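PDB 5JP6: putative polysaccharide deacetylase, which probably removes N-acetyl groups from peptidoglycan, as a zinc-binding member of carbohydrate esterase family 4 from the predatory bacterium Bdellovibrio bacteriovorus. Local coordinates for residues A137-D148 against R189-K197; P179-L188 against A213-H222. The protein carries 1 engineered substitution. All blocks are in the same frame, centred on the assembly; numbering follows the deposited sequence.

How the contacts relate
Both contacts draw on helix 183-193: contact 2 takes its first turns and the loop before them, contact 1 its last turn and the exit loop. Contact 2 is the more buried, centred about 12 Å from the centre of the chain against about 19 Å for contact 1. It pairs two nearly parallel helices through apolar side chains, Leu188 and Val217 foremost, with one salt bridge toward the outside, and begins at Pro179, close in sequence to the zinc ligand Asp177. In contact 1 an irregular chain lies over the helix end, held largely by hydrogen bonds and waters, with apolar packing round Val194. They meet where His222 packs against Leu191, Ala196 and Lys197.

Contact 1. Residues A137-D148 against R189-K197; sequences AVQSRNSFRFPD and RALKEVNAK
The irregular chain 137-148 runs in the same general direction as the end of helix 183-193 and comes closest at Arg145 and Val194, whose CA atoms are 4.4 Å apart, beside the bond from Phe146 N to Val194 O. At the start, the chain of Arg189 bends at its third torsion (chi3 -76°), which lays one guanidinium face over Ala137 CA. Glu193, extended beyond CG, carries its carboxylate to Ser140: OE2 accepts from Ser140 N (2.9 Å), and OE1 is met by Ser140 OG from above the carboxylate plane, at a short 2.5 Å. The same OG receives Asn142 N in an ST turn, while water 2 joins Glu193 OE1 to Ala190 O and Asn142 ND2; that amide also donates to Pro346 O. Val194 then sends its two methyls different ways: CG1 sits over a face of the Phe144 ring (CH-pi, 3.8 Å to the centroid), and CG2 touches Phe146 CD2. The amide of Asn195 is fixed by two nearly straight bonds from ND2, to Phe146 O (2.8 Å) and Asp148 OD1 (3.0 Å), and stacks on the guanidinium of Arg145 with the planes 19° apart. With positive phi, Asn195 is the C-prime residue of the Schellman motif that ends the helix, in the turn from helix 183-193 to strand 199-202 of the parallel sheet.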
loop_
_atom_site.group_PDB
_atom_site.type_symbol
_atom_site.label_atom_id
_atom_site.label_comp_id
_atom_site.label_asym_id
_atom_site.label_seq_id
_atom_site.Cartn_x
_atom_site.Cartn_y
_atom_site.Cartn_z
ATOM N N ALA A 137 5.105 -9.884 15.550
ATOM C CA ALA A 137 5.452 -11.044 14.745
ATOM C C ALA A 137 4.705 -12.228 15.267
ATOM O O ALA A 137 4.969 -12.715 16.373
ATOM C CB ALA A 137 6.962 -11.294 14.737
ATOM N N VAL A 138 3.707 -12.638 14.509
ATOM C CA VAL A 138 2.915 -13.776 14.866
ATOM C C VAL A 138 3.017 -14.751 13.715
ATOM O O VAL A 138 3.081 -14.365 12.505
ATOM C CB VAL A 138 1.451 -13.412 15.251
ATOM C CG1 VAL A 138 1.478 -12.407 16.385
ATOM C CG2 VAL A 138 0.642 -12.874 14.068
ATOM N N GLN A 139 3.123 -16.012 14.127
ATOM C CA GLN A 139 3.001 -17.150 13.240
ATOM C C GLN A 139 1.515 -17.493 13.259
ATOM O O GLN A 139 0.919 -17.893 14.281
ATOM C CB GLN A 139 3.887 -18.338 13.654
ATOM C CG GLN A 139 3.703 -19.576 12.768
ATOM C CD GLN A 139 4.455 -20.790 13.282
ATOM O OE1 GLN A 139 3.876 -21.855 13.515
ATOM N NE2 GLN A 139 5.748 -20.630 13.477
ATOM N N SER A 140 0.914 -17.310 12.122
ATOM C CA SER A 140 -0.527 -17.609 11.994
ATOM C C SER A 140 -0.699 -19.118 12.034
ATOM O O SER A 140 0.270 -19.897 12.038
ATOM C CB SER A 140 -1.116 -17.046 10.700
ATOM O OG SER A 140 -0.765 -17.832 9.645
ATOM N N ARG A 141 -1.968 -19.520 12.045
ATOM C CA ARG A 141 -2.332 -20.915 12.033
ATOM C C ARG A 141 -2.142 -21.579 10.690
ATOM O O ARG A 141 -2.365 -22.771 10.578
ATOM C CB ARG A 141 -3.808 -21.038 12.447
ATOM C CG ARG A 141 -4.055 -20.633 13.900
ATOM C CD ARG A 141 -5.528 -20.614 14.248
ATOM N NE ARG A 141 -5.739 -19.938 15.532
ATOM C CZ ARG A 141 -6.913 -19.499 16.000
ATOM N NH1 ARG A 141 -8.042 -19.656 15.313
ATOM N NH2 ARG A 141 -6.961 -18.902 17.183
ATOM N N ASN A 142 -1.762 -20.800 9.662
ATOM C CA ASN A 142 -1.612 -21.370 8.307
ATOM C C ASN A 142 -0.478 -22.344 8.246
ATOM O O ASN A 142 0.646 -21.981 8.550
ATOM C CB ASN A 142 -1.400 -20.277 7.252
ATOM C CG ASN A 142 -2.644 -19.505 6.939
ATOM O OD1 ASN A 142 -3.753 -19.992 7.161
ATOM N ND2 ASN A 142 -2.468 -18.276 6.311
ATOM N N SER A 143 -0.769 -23.562 7.814
ATOM C CA SER A 143 0.277 -24.595 7.619
ATOM C C SER A 143 -0.012 -25.331 6.326
ATOM O O SER A 143 -0.123 -26.552 6.280
ATOM C CB SER A 143 0.317 -25.565 8.775
ATOM O OG SER A 143 -0.995 -25.891 9.056
ATOM N N PHE A 144 -0.116 -24.559 5.276
ATOM C CA PHE A 144 -0.181 -25.056 3.896
ATOM C C PHE A 144 0.865 -24.295 3.110
ATOM O O PHE A 144 1.395 -23.290 3.590
ATOM C CB PHE A 144 -1.576 -24.894 3.256
ATOM C CG PHE A 144 -2.003 -23.473 3.058
ATOM C CD1 PHE A 144 -2.695 -22.776 4.067
ATOM C CD2 PHE A 144 -1.667 -22.803 1.892
ATOM C CE1 PHE A 144 -3.035 -21.443 3.893
ATOM C CE2 PHE A 144 -2.051 -21.494 1.695
ATOM C CZ PHE A 144 -2.737 -20.809 2.673
ATOM N N ARG A 145 1.096 -24.732 1.889
ATOM C CA ARG A 145 2.105 -24.121 1.051
ATOM C C ARG A 145 1.557 -23.992 -0.371
ATOM O O ARG A 145 1.185 -25.010 -0.972
ATOM C CB ARG A 145 3.351 -24.996 1.060
ATOM C CG ARG A 145 4.509 -24.527 0.216
ATOM C CD ARG A 145 5.656 -25.527 0.322
ATOM N NE ARG A 145 6.860 -25.074 -0.370
ATOM C CZ ARG A 145 7.062 -25.165 -1.687
ATOM N NH1 ARG A 145 6.132 -25.686 -2.486
ATOM N NH2 ARG A 145 8.203 -24.719 -2.219
ATOM N N PHE A 146 1.477 -22.780 -0.904
ATOM C CA PHE A 146 1.184 -22.597 -2.316
ATOM C C PHE A 146 2.421 -23.154 -3.091
ATOM O O PHE A 146 3.576 -22.956 -2.681
ATOM C CB PHE A 146 0.993 -21.096 -2.682
ATOM C CG PHE A 146 -0.307 -20.480 -2.203
ATOM C CD1 PHE A 146 -1.521 -20.836 -2.804
ATOM C CD2 PHE A 146 -0.338 -19.510 -1.181
ATOM C CE1 PHE A 146 -2.702 -20.248 -2.404
ATOM C CE2 PHE A 146 -1.556 -18.952 -0.791
ATOM C CZ PHE A 146 -2.716 -19.323 -1.394
ATOM N N PRO A 147 2.182 -23.824 -4.230
ATOM C CA PRO A 147 3.324 -24.202 -5.081
ATOM C C PRO A 147 4.044 -23.008 -5.637
ATOM O O PRO A 147 3.452 -21.942 -5.825
ATOM C CB PRO A 147 2.678 -25.006 -6.225
ATOM C CG PRO A 147 1.236 -24.626 -6.233
ATOM C CD PRO A 147 0.871 -24.093 -4.868
ATOM N N ASP A 148 5.339 -23.156 -5.920
ATOM C CA ASP A 148 5.988 -22.134 -6.713
ATOM C C ASP A 148 5.270 -21.947 -8.055
ATOM O O ASP A 148 4.877 -22.918 -8.727
ATOM C CB ASP A 148 7.435 -22.529 -7.028
ATOM C CG ASP A 148 8.344 -22.581 -5.798
ATOM O OD1 ASP A 148 8.094 -21.886 -4.794
ATOM O OD2 ASP A 148 9.336 -23.350 -5.868
ATOM N N ARG A 189 5.618 -11.745 6.578
ATOM C CA ARG A 189 5.504 -12.966 7.394
ATOM C C ARG A 189 4.373 -13.833 6.876
ATOM O O ARG A 189 4.516 -15.045 6.734
ATOM C CB ARG A 189 5.253 -12.635 8.856
ATOM C CG ARG A 189 6.445 -11.997 9.531
ATOM C CD ARG A 189 6.237 -11.886 11.014
ATOM N NE ARG A 189 5.315 -10.806 11.396
ATOM C CZ ARG A 189 5.656 -9.536 11.620
ATOM N NH1 ARG A 189 6.899 -9.124 11.447
ATOM N NH2 ARG A 189 4.735 -8.661 11.998
ATOM N N ALA A 190 3.266 -13.191 6.561
ATOM C CA ALA A 190 2.082 -13.933 6.091
ATOM C C ALA A 190 2.366 -14.625 4.753
ATOM O O ALA A 190 2.031 -15.796 4.550
ATOM C CB ALA A 190 0.888 -13.011 5.973
ATOM N N LEU A 191 3.003 -13.905 3.848
ATOM C CA LEU A 191 3.348 -14.468 2.549
ATOM C C LEU A 191 4.303 -15.631 2.687
ATOM O O LEU A 191 4.131 -16.684 2.057
ATOM C CB LEU A 191 3.928 -13.387 1.635
ATOM C CG LEU A 191 2.984 -12.267 1.211
ATOM C CD1 LEU A 191 3.757 -11.125 0.570
ATOM C CD2 LEU A 191 1.919 -12.747 0.239
ATOM N N LYS A 192 5.344 -15.427 3.483
ATOM C CA LYS A 192 6.397 -16.413 3.606
ATOM C C LYS A 192 5.877 -17.730 4.192
ATOM O O LYS A 192 6.310 -18.823 3.773
ATOM C CB LYS A 192 7.579 -15.886 4.410
ATOM C CG LYS A 192 8.764 -16.845 4.446
ATOM C CD LYS A 192 9.956 -16.225 5.163
ATOM C CE LYS A 192 11.078 -17.253 5.234
ATOM N NZ LYS A 192 12.202 -16.874 6.134
ATOM N N GLU A 193 4.979 -17.637 5.184
ATOM C CA GLU A 193 4.417 -18.825 5.853
ATOM C C GLU A 193 3.797 -19.817 4.879
ATOM O O GLU A 193 3.763 -21.033 5.166
ATOM C CB GLU A 193 3.235 -18.425 6.820
ATOM C CG GLU A 193 3.664 -17.820 8.057
ATOM C CD GLU A 193 2.506 -17.311 8.914
ATOM O OE1 GLU A 193 1.321 -16.976 8.501
ATOM O OE2 GLU A 193 2.863 -17.165 10.037
ATOM N N VAL A 194 3.261 -19.285 3.775
ATOM C CA VAL A 194 2.543 -20.108 2.804
ATOM C C VAL A 194 3.240 -20.152 1.427
ATOM O O VAL A 194 2.646 -20.578 0.423
ATOM C CB VAL A 194 1.067 -19.661 2.693
ATOM C CG1 VAL A 194 0.366 -19.812 4.034
ATOM C CG2 VAL A 194 0.948 -18.232 2.141
ATOM N N ASN A 195 4.492 -19.697 1.380
ATOM C CA ASN A 195 5.303 -19.721 0.141
ATOM C C ASN A 195 4.719 -18.872 -0.969
ATOM O O ASN A 195 4.933 -19.171 -2.119
ATOM C CB ASN A 195 5.541 -21.144 -0.340
ATOM C CG ASN A 195 6.551 -21.234 -1.452
ATOM O OD1 ASN A 195 7.625 -20.640 -1.367
ATOM N ND2 ASN A 195 6.216 -21.960 -2.517
ATOM N N ALA A 196 4.001 -17.807 -0.611
ATOM C CA ALA A 196 3.469 -16.887 -1.603
ATOM C C ALA A 196 4.472 -15.792 -1.914
ATOM O O ALA A 196 5.100 -15.242 -1.004
ATOM C CB ALA A 196 2.165 -16.252 -1.148
ATOM N N LYS A 197 4.590 -15.454 -3.198
ATOM C CA LYS A 197 5.420 -14.321 -3.614
ATOM C C LYS A 197 4.474 -13.246 -4.123
ATOM O O LYS A 197 3.365 -13.535 -4.552
ATOM C CB LYS A 197 6.396 -14.746 -4.710
ATOM C CG LYS A 197 7.317 -15.877 -4.295
ATOM C CD LYS A 197 8.233 -15.479 -3.153
ATOM C CE LYS A 197 9.237 -16.592 -2.834
ATOM N NZ LYS A 197 8.576 -17.871 -2.385
HETATM O O HOH W 1 2.331 -10.710 11.989
HETATM O O HOH W 2 -0.152 -16.573 6.183
HETATM O O HOH W 3 4.163 -19.625 -4.607
HETATM O O HOH W 4 7.759 -19.150 -4.864
HETATM O O HOH W 5 9.894 -21.594 -2.618
#

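Contact 2. Residues P179-L188 against A213-H222; sequences PHGLYTDAIL and ALKRVAADGH
Ala213 meets Pro179, which follows a cis peptide bond, methyl against ring: Ala213 CB lies 4.0 Å from Pro179 CB and just as near the carbonyl oxygen of His180. Leu214 continues this packing with CD1 against Pro179 CD, while its side chain also touches Ile224 and helix 251-269. Arg216 turns back at chi3 (-71°), which brings its guanidinium over Ala213 CA and side-on to Asp185. Its NE gives OD1 of Asp185 a nearly straight bond of 2.7 Å in the guanidinium plane, and its NH2 reaches the syn lone pair of Asp185 OD2 at 2.8 Å, so both carboxylate oxygens are gripped and the two groups are held against rotation. The NH2 of Arg216 also donates to water 6, bound in turn to Gly181 O. Helices 183-188 and 213-219 lie 13° from parallel with axes 10.0 Å apart, as expected for helices of two consecutive beta-alpha-beta crossovers, which link the neighbouring parallel strands 170-176, 199-202 and 223-227 in this NodB-type domain. Between the helices, Val217 presses CG2 on Thr184 CG2 (3.6 Å) and on CD1 of Leu188. The hydroxyl of Thr184 is hydrogen-bonded to Asp336 OD2 and accepts from His180 N. Beyond the helix, Asp220 sets OD2 against Leu188 CB, and water 7 donates to both Asp220 OD2 and Leu188 O. Gly221, with positive phi, completes a Schellman motif and turns the chain toward strand 223-227. His222 brings ring atom CD2 to within 3.4 Å of Leu188 CD2; its NE2 lies 2.8 Å from water 7, its ND1 is hydrogen-bonded to Ala198 N, and its ring stacks edge-to-face with Phe200.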
loop_
_atom_site.group_PDB
_atom_site.type_symbol
_atom_site.label_atom_id
_atom_site.label_comp_id
_atom_site.label_asym_id
_atom_site.label_seq_id
_atom_site.Cartn_x
_atom_site.Cartn_y
_atom_site.Cartn_z
ATOM N N PRO A 179 7.544 0.642 1.326
ATOM C CA PRO A 179 7.261 -0.121 2.541
ATOM C C PRO A 179 6.866 0.748 3.720
ATOM O O PRO A 179 7.351 1.882 3.858
ATOM C CB PRO A 179 8.611 -0.795 2.824
ATOM C CG PRO A 179 9.617 0.127 2.228
ATOM C CD PRO A 179 8.969 0.712 1.034
ATOM N N HIS A 180 6.020 0.187 4.576
ATOM C CA HIS A 180 5.743 0.787 5.893
ATOM C C HIS A 180 6.746 0.220 6.906
ATOM O O HIS A 180 7.299 -0.850 6.704
ATOM C CB HIS A 180 4.300 0.475 6.322
ATOM C CG HIS A 180 3.826 1.258 7.517
ATOM N ND1 HIS A 180 3.914 0.783 8.819
ATOM C CD2 HIS A 180 3.316 2.499 7.605
ATOM C CE1 HIS A 180 3.432 1.697 9.638
ATOM N NE2 HIS A 180 3.084 2.751 8.926
ATOM N N GLY A 181 6.994 0.952 7.994
ATOM C CA GLY A 181 7.911 0.503 9.009
ATOM C C GLY A 181 7.493 -0.691 9.851
ATOM O O GLY A 181 8.355 -1.357 10.420
ATOM N N LEU A 182 6.179 -0.966 9.897
ATOM C CA LEU A 182 5.635 -2.107 10.614
ATOM C C LEU A 182 4.826 -3.052 9.752
ATOM O O LEU A 182 5.050 -4.260 9.806
ATOM C CB LEU A 182 4.705 -1.627 11.733
ATOM C CG LEU A 182 5.345 -0.875 12.878
ATOM C CD1 LEU A 182 4.289 -0.284 13.824
ATOM C CD2 LEU A 182 6.296 -1.814 13.619
ATOM N N TYR A 183 3.884 -2.517 8.965
ATOM C CA TYR A 183 2.887 -3.401 8.368
ATOM C C TYR A 183 3.455 -4.288 7.275
ATOM O O TYR A 183 2.969 -5.416 7.066
ATOM C CB TYR A 183 1.680 -2.647 7.819
ATOM C CG TYR A 183 1.171 -1.480 8.639
ATOM C CD1 TYR A 183 1.138 -1.478 10.036
ATOM C CD2 TYR A 183 0.642 -0.383 7.978
ATOM C CE1 TYR A 183 0.667 -0.369 10.731
ATOM C CE2 TYR A 183 0.164 0.717 8.656
ATOM C CZ TYR A 183 0.181 0.717 10.047
ATOM O OH TYR A 183 -0.259 1.839 10.721
ATOM N N THR A 184 4.445 -3.780 6.562
ATOM C CA THR A 184 5.005 -4.534 5.473
ATOM C C THR A 184 5.622 -5.841 5.985
ATOM O O THR A 184 5.450 -6.894 5.366
ATOM C CB THR A 184 6.033 -3.665 4.681
ATOM O OG1 THR A 184 5.353 -2.551 4.117
ATOM C CG2 THR A 184 6.685 -4.490 3.590
ATOM N N ASP A 185 6.328 -5.773 7.127
ATOM C CA ASP A 185 6.920 -6.976 7.705
ATOM C C ASP A 185 5.803 -7.985 8.058
ATOM O O ASP A 185 5.994 -9.172 7.907
ATOM C CB ASP A 185 7.814 -6.647 8.904
ATOM C CG ASP A 185 9.112 -6.016 8.508
ATOM O OD1 ASP A 185 9.789 -6.573 7.639
ATOM O OD2 ASP A 185 9.416 -4.904 9.068
ATOM N N ALA A 186 4.654 -7.524 8.553
ATOM C CA ALA A 186 3.542 -8.450 8.831
ATOM C C ALA A 186 3.061 -9.136 7.536
ATOM O O ALA A 186 2.822 -10.333 7.513
ATOM C CB ALA A 186 2.382 -7.737 9.508
ATOM N N ILE A 187 2.955 -8.363 6.461
ATOM C CA ILE A 187 2.584 -8.909 5.167
ATOM C C ILE A 187 3.655 -9.934 4.704
ATOM O O ILE A 187 3.318 -11.045 4.251
ATOM C CB ILE A 187 2.244 -7.791 4.162
ATOM C CG1 ILE A 187 0.871 -7.165 4.507
ATOM C CG2 ILE A 187 2.295 -8.327 2.737
ATOM C CD1 ILE A 187 0.624 -5.812 3.895
ATOM N N LEU A 188 4.933 -9.594 4.860
ATOM C CA LEU A 188 6.016 -10.522 4.502
ATOM C C LEU A 188 5.902 -11.834 5.274
ATOM O O LEU A 188 6.084 -12.908 4.712
ATOM C CB LEU A 188 7.384 -9.903 4.742
ATOM C CG LEU A 188 7.780 -8.749 3.845
ATOM C CD1 LEU A 188 9.134 -8.191 4.224
ATOM C CD2 LEU A 188 7.800 -9.158 2.368
ATOM N N ALA A 213 13.352 -2.088 5.808
ATOM C CA ALA A 213 12.158 -2.840 5.471
ATOM C C ALA A 213 12.173 -3.236 3.998
ATOM O O ALA A 213 11.835 -4.368 3.666
ATOM C CB ALA A 213 10.892 -2.060 5.815
ATOM N N LEU A 214 12.617 -2.332 3.123
ATOM C CA LEU A 214 12.689 -2.670 1.705
ATOM C C LEU A 214 13.665 -3.850 1.479
ATOM O O LEU A 214 13.400 -4.749 0.684
ATOM C CB LEU A 214 13.076 -1.470 0.852
ATOM C CG LEU A 214 12.904 -1.691 -0.649
ATOM C CD1 LEU A 214 11.430 -1.695 -1.034
ATOM C CD2 LEU A 214 13.679 -0.623 -1.423
ATOM N N LYS A 215 14.804 -3.810 2.174
ATOM C CA LYS A 215 15.740 -4.907 2.079
ATOM C C LYS A 215 15.130 -6.247 2.511
ATOM O O LYS A 215 15.447 -7.285 1.929
ATOM C CB LYS A 215 17.001 -4.605 2.843
ATOM C CG LYS A 215 17.833 -3.449 2.273
ATOM C CD LYS A 215 19.116 -3.268 3.064
ATOM C CE LYS A 215 19.870 -2.071 2.535
ATOM N NZ LYS A 215 21.151 -1.929 3.265
ATOM N N ARG A 216 14.272 -6.239 3.533
ATOM C CA ARG A 216 13.594 -7.479 3.930
ATOM C C ARG A 216 12.627 -7.953 2.886
ATOM O O ARG A 216 12.518 -9.160 2.677
ATOM C CB ARG A 216 12.902 -7.326 5.284
ATOM C CG ARG A 216 13.928 -7.024 6.418
ATOM C CD ARG A 216 13.278 -7.034 7.801
ATOM N NE ARG A 216 12.400 -5.901 8.071
ATOM C CZ ARG A 216 12.808 -4.747 8.570
ATOM N NH1 ARG A 216 14.100 -4.542 8.789
ATOM N NH2 ARG A 216 11.939 -3.775 8.830
ATOM N N VAL A 217 11.923 -7.033 2.220
ATOM C CA VAL A 217 11.051 -7.435 1.108
ATOM C C VAL A 217 11.913 -8.132 0.041
ATOM O O VAL A 217 11.557 -9.215 -0.430
ATOM C CB VAL A 217 10.300 -6.235 0.477
ATOM C CG1 VAL A 217 9.494 -6.659 -0.745
ATOM C CG2 VAL A 217 9.417 -5.502 1.491
ATOM N N ALA A 218 13.034 -7.506 -0.327
ATOM C CA ALA A 218 13.934 -8.043 -1.357
ATOM C C ALA A 218 14.431 -9.460 -0.967
ATOM O O ALA A 218 14.453 -10.386 -1.790
ATOM C CB ALA A 218 15.093 -7.117 -1.623
ATOM N N ALA A 219 14.835 -9.616 0.295
ATOM C CA ALA A 219 15.423 -10.860 0.742
ATOM C C ALA A 219 14.419 -12.038 0.703
ATOM O O ALA A 219 14.841 -13.189 0.678
ATOM C CB ALA A 219 16.011 -10.696 2.121
ATOM N N ASP A 220 13.119 -11.721 0.725
ATOM C CA ASP A 220 12.067 -12.723 0.724
ATOM C C ASP A 220 11.661 -13.132 -0.699
ATOM O O ASP A 220 10.741 -13.920 -0.855
ATOM C CB ASP A 220 10.847 -12.307 1.574
ATOM C CG ASP A 220 11.035 -12.562 3.084
ATOM O OD1 ASP A 220 12.165 -12.961 3.519
ATOM O OD2 ASP A 220 10.045 -12.313 3.818
ATOM N N GLY A 221 12.347 -12.618 -1.729
ATOM C CA GLY A 221 12.166 -13.098 -3.111
ATOM C C GLY A 221 11.077 -12.417 -3.917
ATOM O O GLY A 221 10.763 -12.838 -5.021
ATOM N N HIS A 222 10.553 -11.313 -3.399
ATOM C CA HIS A 222 9.465 -10.637 -4.075
ATOM C C HIS A 222 9.985 -9.733 -5.196
ATOM O O HIS A 222 11.158 -9.355 -5.231
ATOM C CB HIS A 222 8.659 -9.837 -3.062
ATOM C CG HIS A 222 8.136 -10.666 -1.941
ATOM N ND1 HIS A 222 7.197 -11.653 -2.111
ATOM C CD2 HIS A 222 8.469 -10.676 -0.633
ATOM C CE1 HIS A 222 6.954 -12.225 -0.941
ATOM N NE2 HIS A 222 7.707 -11.636 -0.030
HETATM O O HOH W 6 11.204 -1.117 9.865
HETATM O O HOH W 7 7.759 -12.871 2.498
#